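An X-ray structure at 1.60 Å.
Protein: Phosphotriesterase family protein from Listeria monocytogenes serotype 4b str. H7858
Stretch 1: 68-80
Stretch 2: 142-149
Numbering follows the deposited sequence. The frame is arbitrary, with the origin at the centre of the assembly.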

# COMPACT_ATOMS: atom_id res chain seq x y z
N ALA A 68 0.97 -4.79 6.58
CA ALA A 68 0.95 -6.24 6.38
C ALA A 68 1.25 -6.97 7.70
O ALA A 68 1.49 -6.33 8.71
CB ALA A 68 1.96 -6.64 5.30
N VAL A 69 1.28 -8.30 7.67
CA VAL A 69 1.33 -9.07 8.91
C VAL A 69 2.64 -8.88 9.68
O VAL A 69 2.67 -8.98 10.91
CB VAL A 69 1.09 -10.58 8.67
CG1 VAL A 69 2.31 -11.24 8.04
CG2 VAL A 69 0.72 -11.27 9.98
N ASP A 70 3.72 -8.58 8.95
CA ASP A 70 5.03 -8.35 9.55
C ASP A 70 5.22 -6.92 10.07
O ASP A 70 6.28 -6.57 10.59
CB ASP A 70 6.15 -8.73 8.56
CG ASP A 70 5.95 -8.11 7.17
OD1 ASP A 70 4.90 -7.49 6.92
OD2 ASP A 70 6.87 -8.24 6.33
N TYR A 71 4.19 -6.09 9.94
CA TYR A 71 4.30 -4.68 10.30
C TYR A 71 3.42 -4.30 11.49
O TYR A 71 3.07 -3.13 11.67
CB TYR A 71 4.02 -3.79 9.07
CG TYR A 71 4.79 -2.49 9.09
CD1 TYR A 71 6.17 -2.49 8.90
CD2 TYR A 71 4.16 -1.28 9.30
CE1 TYR A 71 6.89 -1.31 8.92
CE2 TYR A 71 4.87 -0.09 9.33
CZ TYR A 71 6.24 -0.11 9.14
OH TYR A 71 6.97 1.06 9.16
N GLY A 72 3.05 -5.30 12.30
CA GLY A 72 2.38 -5.07 13.56
C GLY A 72 1.01 -4.42 13.46
O GLY A 72 0.77 -3.34 14.00
N ARG A 73 0.08 -5.10 12.79
CA ARG A 73 -1.24 -4.55 12.60
C ARG A 73 -1.97 -4.31 13.92
O ARG A 73 -1.78 -5.04 14.89
CB ARG A 73 -2.09 -5.48 11.73
CG ARG A 73 -1.49 -5.85 10.38
CD ARG A 73 -2.62 -6.41 9.54
NE ARG A 73 -2.24 -6.97 8.24
CZ ARG A 73 -2.09 -8.27 8.00
NH1 ARG A 73 -2.23 -9.16 8.99
NH2 ARG A 73 -1.80 -8.69 6.78
N ARG A 74 -2.80 -3.27 13.92
CA ARG A 74 -3.77 -3.03 14.98
C ARG A 74 -5.15 -2.92 14.31
O ARG A 74 -5.75 -1.84 14.26
CB ARG A 74 -3.42 -1.76 15.75
CG ARG A 74 -2.14 -1.88 16.59
CD ARG A 74 -2.26 -3.05 17.55
NE ARG A 74 -1.16 -3.14 18.51
CZ ARG A 74 -0.06 -3.86 18.33
NH1 ARG A 74 0.15 -4.55 17.21
NH2 ARG A 74 0.86 -3.88 19.29
N VAL A 75 -5.62 -4.04 13.77
CA VAL A 75 -6.81 -4.05 12.93
C VAL A 75 -8.06 -3.52 13.64
O VAL A 75 -8.85 -2.78 13.05
CB VAL A 75 -7.09 -5.45 12.37
CG1 VAL A 75 -8.35 -5.46 11.52
CG2 VAL A 75 -5.89 -5.93 11.55
N LEU A 76 -8.25 -3.89 14.90
CA LEU A 76 -9.43 -3.42 15.62
C LEU A 76 -9.43 -1.90 15.79
O LEU A 76 -10.48 -1.27 15.72
CB LEU A 76 -9.57 -4.13 16.98
CG LEU A 76 -9.80 -5.64 16.89
CD1 LEU A 76 -9.82 -6.27 18.28
CD2 LEU A 76 -11.08 -5.94 16.13
N ASP A 77 -8.25 -1.31 16.00
CA ASP A 77 -8.15 0.14 16.14
C ASP A 77 -8.47 0.83 14.82
O ASP A 77 -9.16 1.84 14.78
CB ASP A 77 -6.75 0.55 16.61
CG ASP A 77 -6.47 0.15 18.06
OD1 ASP A 77 -7.30 0.49 18.93
OD2 ASP A 77 -5.42 -0.47 18.32
N VAL A 78 -7.94 0.28 13.73
CA VAL A 78 -8.21 0.84 12.41
C VAL A 78 -9.70 0.72 12.06
O VAL A 78 -10.29 1.66 11.52
CB VAL A 78 -7.32 0.18 11.33
CG1 VAL A 78 -7.70 0.68 9.94
CG2 VAL A 78 -5.85 0.48 11.62
N ALA A 79 -10.30 -0.42 12.37
CA ALA A 79 -11.73 -0.60 12.15
C ALA A 79 -12.54 0.43 12.94
O ALA A 79 -13.49 1.00 12.43
CB ALA A 79 -12.16 -2.02 12.52
N GLN A 80 -12.13 0.68 14.18
CA GLN A 80 -12.83 1.65 15.01
C GLN A 80 -12.72 3.06 14.43
O GLN A 80 -13.68 3.83 14.44
CB GLN A 80 -12.32 1.62 16.46
CG GLN A 80 -13.12 2.50 17.40
CD GLN A 80 -14.56 2.04 17.54
OE1 GLN A 80 -14.85 0.84 17.44
NE2 GLN A 80 -15.47 2.98 17.77
N GLY A 142 -10.90 -12.98 7.41
CA GLY A 142 -10.60 -11.80 8.19
C GLY A 142 -9.14 -11.70 8.59
O GLY A 142 -8.42 -12.70 8.61
N LEU A 143 -8.71 -10.49 8.90
CA LEU A 143 -7.34 -10.26 9.34
C LEU A 143 -7.14 -10.60 10.82
O LEU A 143 -7.88 -10.11 11.68
CB LEU A 143 -6.95 -8.80 9.09
CG LEU A 143 -6.78 -8.38 7.62
CD1 LEU A 143 -7.10 -6.90 7.43
CD2 LEU A 143 -5.38 -8.72 7.11
N GLU A 144 -6.15 -11.43 11.11
CA GLU A 144 -5.68 -11.65 12.48
C GLU A 144 -6.76 -11.97 13.50
O GLU A 144 -6.79 -11.40 14.59
CB GLU A 144 -4.88 -10.43 12.96
CG GLU A 144 -3.74 -10.11 12.03
CD GLU A 144 -2.75 -9.12 12.60
OE1 GLU A 144 -1.77 -8.82 11.90
OE2 GLU A 144 -2.95 -8.64 13.74
N GLY A 145 -7.65 -12.89 13.15
CA GLY A 145 -8.70 -13.32 14.07
C GLY A 145 -9.89 -12.38 14.18
O GLY A 145 -10.80 -12.63 14.98
N THR A 146 -9.89 -11.31 13.40
CA THR A 146 -11.01 -10.36 13.40
C THR A 146 -11.91 -10.64 12.20
O THR A 146 -11.53 -11.39 11.30
CB THR A 146 -10.52 -8.90 13.32
OG1 THR A 146 -10.16 -8.60 11.96
CG2 THR A 146 -9.31 -8.67 14.25
N PRO A 147 -13.10 -10.02 12.18
CA PRO A 147 -13.99 -10.18 11.03
C PRO A 147 -13.71 -9.19 9.90
O PRO A 147 -14.48 -9.15 8.94
CB PRO A 147 -15.38 -9.87 11.61
CG PRO A 147 -15.17 -9.57 13.08
CD PRO A 147 -13.73 -9.23 13.24
N TYR A 148 -12.64 -8.41 10.01
CA TYR A 148 -12.37 -7.40 9.00
C TYR A 148 -11.43 -7.96 7.94
O TYR A 148 -10.26 -8.23 8.21
CB TYR A 148 -11.80 -6.14 9.66
CG TYR A 148 -12.71 -5.65 10.77
CD1 TYR A 148 -13.92 -5.04 10.48
CD2 TYR A 148 -12.37 -5.84 12.10
CE1 TYR A 148 -14.78 -4.62 11.49
CE2 TYR A 148 -13.21 -5.42 13.12
CZ TYR A 148 -14.41 -4.81 12.81
OH TYR A 148 -15.26 -4.38 13.82
N LYS A 149 -11.96 -8.14 6.73
CA LYS A 149 -11.22 -8.80 5.66
C LYS A 149 -10.33 -7.83 4.90
O LYS A 149 -10.66 -6.66 4.75
CB LYS A 149 -12.18 -9.46 4.68
CG LYS A 149 -13.24 -10.35 5.32
CD LYS A 149 -14.24 -10.82 4.29
CE LYS A 149 -15.50 -11.35 4.94
NZ LYS A 149 -16.57 -11.51 3.93
O HOH W 1 0.60 -7.95 12.56
O HOH W 2 -4.56 -6.59 14.72

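The contact buries 452 Å², summed over both sides, and divides into a charged end and an apolar end. At the charged end, R73 points its CA-CB bond toward the other stretch and runs out nearly straight (chi1 m, chi2 and chi3 t), which brings NH1 to 3.0 Å from E144 OE1 in a hydrogen-bonded salt bridge (N-H...O angle 144°). E144 meets it with chi1 m and chi2 t, also extended. OE1 lies near the guanidinium plane, where the N-H groups point, while L143 CD2 covers one face, 3.4 Å from R73 CZ. Two waters extend the link: water 1 donates to V69 O and E144 OE1 and accepts from R73 N; water 2 donates to E144 OE2 and accepts from V75 N at the helix start.

Along the helix, V75 (chi1 t) sets CG2 3.9 Å from L143 CB and CG1 4.0 Å from Y148 CB. One turn on, A79 CB sits 3.6 Å from the Y148 ring centroid, 12° off the normal, a CH-pi contact that a small methyl makes over the ring face. L76 starts sideways, but its m,t rotamer carries CD2 to the ring edge, 3.7 Å from Y148 CE2. T146, chi1 p, directs OG1 to L143 O (2.7 Å), bracing the type I' turn that presents E144.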